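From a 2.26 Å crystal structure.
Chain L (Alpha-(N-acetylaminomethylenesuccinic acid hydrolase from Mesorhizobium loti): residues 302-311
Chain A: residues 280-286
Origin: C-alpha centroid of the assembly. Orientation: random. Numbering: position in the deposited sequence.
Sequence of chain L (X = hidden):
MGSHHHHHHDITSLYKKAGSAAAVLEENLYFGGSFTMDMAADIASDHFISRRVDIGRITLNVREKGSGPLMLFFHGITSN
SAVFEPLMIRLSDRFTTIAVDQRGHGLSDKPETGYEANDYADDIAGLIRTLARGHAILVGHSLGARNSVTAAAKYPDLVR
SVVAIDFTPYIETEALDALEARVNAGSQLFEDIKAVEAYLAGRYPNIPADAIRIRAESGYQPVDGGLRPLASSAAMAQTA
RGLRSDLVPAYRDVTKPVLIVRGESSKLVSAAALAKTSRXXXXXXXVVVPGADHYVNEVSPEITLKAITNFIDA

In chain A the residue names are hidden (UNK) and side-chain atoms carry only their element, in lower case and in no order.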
# COMPACT_ATOMS: atom_id res chain seq x y z
N GLU L 302 -6.59 4.41 -15.01
CA GLU L 302 -7.41 3.47 -14.24
C GLU L 302 -6.66 2.79 -13.11
O GLU L 302 -7.12 2.78 -11.97
CB GLU L 302 -8.04 2.43 -15.16
CG GLU L 302 -9.12 3.00 -16.07
CD GLU L 302 -10.07 3.93 -15.32
OE1 GLU L 302 -10.82 3.46 -14.43
OE2 GLU L 302 -10.07 5.14 -15.62
N ILE L 303 -5.50 2.23 -13.42
CA ILE L 303 -4.68 1.57 -12.41
C ILE L 303 -4.26 2.61 -11.36
O ILE L 303 -4.17 2.30 -10.18
CB ILE L 303 -3.41 0.93 -13.03
CG1 ILE L 303 -3.82 -0.20 -13.98
CG2 ILE L 303 -2.50 0.41 -11.94
CD1 ILE L 303 -2.68 -0.71 -14.84
N THR L 304 -4.02 3.84 -11.81
CA THR L 304 -3.61 4.91 -10.91
C THR L 304 -4.73 5.22 -9.91
O THR L 304 -4.49 5.31 -8.70
CB THR L 304 -3.25 6.19 -11.68
OG1 THR L 304 -2.04 5.98 -12.42
CG2 THR L 304 -3.07 7.37 -10.72
N LEU L 305 -5.94 5.39 -10.42
CA LEU L 305 -7.08 5.69 -9.55
C LEU L 305 -7.29 4.55 -8.55
O LEU L 305 -7.42 4.79 -7.35
CB LEU L 305 -8.35 5.86 -10.39
CG LEU L 305 -9.66 5.99 -9.60
CD1 LEU L 305 -9.64 7.25 -8.73
CD2 LEU L 305 -10.83 6.02 -10.57
N LYS L 306 -7.32 3.33 -9.07
CA LYS L 306 -7.51 2.14 -8.24
C LYS L 306 -6.46 2.04 -7.13
O LYS L 306 -6.79 1.71 -5.99
CB LYS L 306 -7.47 0.89 -9.12
CG LYS L 306 -8.71 -0.00 -9.01
CD LYS L 306 -8.94 -0.52 -7.60
CE LYS L 306 -10.13 -1.46 -7.54
NZ LYS L 306 -10.48 -1.87 -6.15
N ALA L 307 -5.20 2.32 -7.47
CA ALA L 307 -4.13 2.25 -6.48
C ALA L 307 -4.35 3.30 -5.41
O ALA L 307 -4.09 3.06 -4.23
CB ALA L 307 -2.77 2.47 -7.13
N ILE L 308 -4.84 4.46 -5.80
CA ILE L 308 -5.09 5.52 -4.83
C ILE L 308 -6.20 5.12 -3.84
O ILE L 308 -6.04 5.27 -2.63
CB ILE L 308 -5.47 6.85 -5.54
CG1 ILE L 308 -4.25 7.40 -6.28
CG2 ILE L 308 -5.99 7.87 -4.52
CD1 ILE L 308 -4.53 8.62 -7.12
N THR L 309 -7.29 4.58 -4.36
CA THR L 309 -8.40 4.18 -3.50
C THR L 309 -8.07 2.97 -2.61
O THR L 309 -8.56 2.89 -1.49
CB THR L 309 -9.69 3.91 -4.31
OG1 THR L 309 -9.48 2.82 -5.21
CG2 THR L 309 -10.07 5.14 -5.11
N ASN L 310 -7.26 2.03 -3.09
CA ASN L 310 -6.92 0.89 -2.25
C ASN L 310 -6.16 1.37 -1.02
O ASN L 310 -6.29 0.82 0.07
CB ASN L 310 -6.04 -0.13 -3.00
CG ASN L 310 -6.81 -0.90 -4.05
OD1 ASN L 310 -7.98 -1.24 -3.86
ND2 ASN L 310 -6.15 -1.20 -5.16
N PHE L 311 -5.37 2.42 -1.24
CA PHE L 311 -4.53 3.02 -0.21
C PHE L 311 -5.31 3.84 0.84
O PHE L 311 -5.19 3.59 2.04
CB PHE L 311 -3.48 3.91 -0.89
CG PHE L 311 -2.50 4.55 0.04
CD1 PHE L 311 -2.32 5.93 0.02
CD2 PHE L 311 -1.73 3.78 0.90
CE1 PHE L 311 -1.37 6.53 0.86
CE2 PHE L 311 -0.78 4.37 1.73
CZ PHE L 311 -0.60 5.75 1.71
N UNK A 280 -0.96 -9.42 -12.22
CA UNK A 280 -2.38 -9.76 -12.28
C UNK A 280 -3.20 -8.62 -11.69
O UNK A 280 -4.27 -8.25 -12.20
c UNK A 280 -4.12 -11.42 -11.31
c UNK A 280 -2.64 -11.04 -11.47
c UNK A 280 -4.68 -11.84 -12.67
c UNK A 280 -4.25 -12.55 -10.29
N UNK A 281 -2.70 -8.07 -10.58
CA UNK A 281 -3.34 -6.96 -9.89
C UNK A 281 -2.29 -5.91 -9.57
O UNK A 281 -1.84 -5.79 -8.43
c UNK A 281 -7.60 -6.25 -7.89
n UNK A 281 -7.90 -5.08 -7.33
c UNK A 281 -4.02 -7.43 -8.60
c UNK A 281 -6.34 -7.55 -9.56
n UNK A 281 -8.20 -7.35 -7.46
n UNK A 281 -6.73 -6.31 -8.89
c UNK A 281 -5.25 -8.30 -8.80
N UNK A 282 -1.88 -5.13 -10.57
CA UNK A 282 -0.87 -4.10 -10.32
C UNK A 282 -1.29 -3.02 -9.34
O UNK A 282 -0.44 -2.35 -8.76
c UNK A 282 -0.57 -3.56 -11.71
c UNK A 282 -2.20 -5.23 -12.00
c UNK A 282 -1.83 -3.87 -12.49
N UNK A 283 -2.59 -2.86 -9.15
CA UNK A 283 -3.11 -1.82 -8.25
C UNK A 283 -3.01 -2.13 -6.76
O UNK A 283 -3.12 -1.22 -5.93
o UNK A 283 -6.23 -2.75 -7.40
o UNK A 283 -5.38 -3.68 -9.21
c UNK A 283 -4.56 -1.53 -8.61
c UNK A 283 -5.46 -2.74 -8.39
N UNK A 284 -2.81 -3.39 -6.40
CA UNK A 284 -2.72 -3.75 -4.98
C UNK A 284 -1.35 -3.41 -4.38
O UNK A 284 -0.33 -3.93 -4.82
c UNK A 284 -4.42 -5.70 -5.23
c UNK A 284 -3.02 -5.25 -4.81
c UNK A 284 -4.57 -7.23 -5.13
c UNK A 284 -5.46 -4.99 -4.36
N UNK A 285 -1.32 -2.52 -3.37
CA UNK A 285 -0.06 -2.13 -2.74
C UNK A 285 0.74 -3.33 -2.23
O UNK A 285 0.17 -4.29 -1.71
c UNK A 285 -2.47 -1.97 -2.63
c UNK A 285 -0.50 -1.20 -1.61
c UNK A 285 -1.85 -1.74 -1.26
N UNK A 286 2.05 -3.26 -2.37
CA UNK A 286 2.92 -4.35 -1.96
C UNK A 286 4.01 -3.93 -0.98
O UNK A 286 4.59 -2.84 -1.09
c UNK A 286 2.55 -5.56 -4.15
c UNK A 286 3.61 -4.98 -3.20
c UNK A 286 4.56 -6.06 -2.77
O HOH W 1 -9.28 -3.74 -4.73

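Position 280 of chain A carries four side-chain carbons, forked at the second. Nothing on the chain L stretch lies within reach. The second-carbon fork marks a leucine, Leu A280, still helical.

Position 281 has three carbons, a nitrogen, then a carbon bearing two more nitrogens. One of the end nitrogens approaches Lys L306. The group is a guanidinium, so the residue is Arg A281. It is the first residue after the helix to leave helical phi/psi. Its CA-to-CB bond points sideways, but the end of the chain comes nearer: NH1 lies 4.3 Å from CE of Lys L306.

Position 282 has three carbons that close a ring onto the backbone N. A ring carbon packs on Ile L303. This is proline, Pro A282. Its CG lies 4.0 Å from CD1 of Ile L303, an apolar contact.

Position 283 has two carbons, the second carrying two oxygens. One of these oxygens meets Asn L310. Such a short carboxylate is aspartate, Asp A283. Its CA-to-CB bond points toward chain L, and it has the largest area covered by the helix. ND2 of Asn L310 donates to its OD1 at 2.7 Å and to its backbone O at 3.1 Å. Within chain A, NE of Arg A281 donates to OD2 of Asp A283 at 3.0 Å. NH1 of Arg A281 forms a salt bridge with OD1 of Asp A283 at 2.9 Å.

Position 284 has four carbons, again forked at the second. An end carbon comes near Asn L310. It is leucine, Leu A284. Its CA-to-CB bond points away, yet CD2 comes back to 3.9 Å from ND2 of Asn L310. Its backbone N donates a hydrogen bond to O of Arg A281 at 3.3 Å, closing a type I turn.

Position 285 has three carbons in a ring closed on the backbone N. A ring carbon touches Asn L310. This is Pro A285. Its CD sits 4.0 Å from CB of Asn L310.

Position 286 has one carbon carrying two more. This is valine, Val A286, out of reach of the helix.

The contact sets a turn against one side of a helix. CA of Ala L307 lies 4.6 Å from CA of Asp A283. Asn L310 then holds the turn by both a side-chain and a backbone oxygen. Two like charges also meet here, with NZ of Lys L306 4.3 Å from NH1 of Arg A281. One water accepts from both, at 2.6 Å from NZ of Lys L306 and 3.2 Å from NH1 of Arg A281. It donates to OD1 of Asn L310 at 2.9 Å. The two prolines touch the helix at Ile L303 and Asn L310.

Chain A, residues 280-286: LRPDLPV
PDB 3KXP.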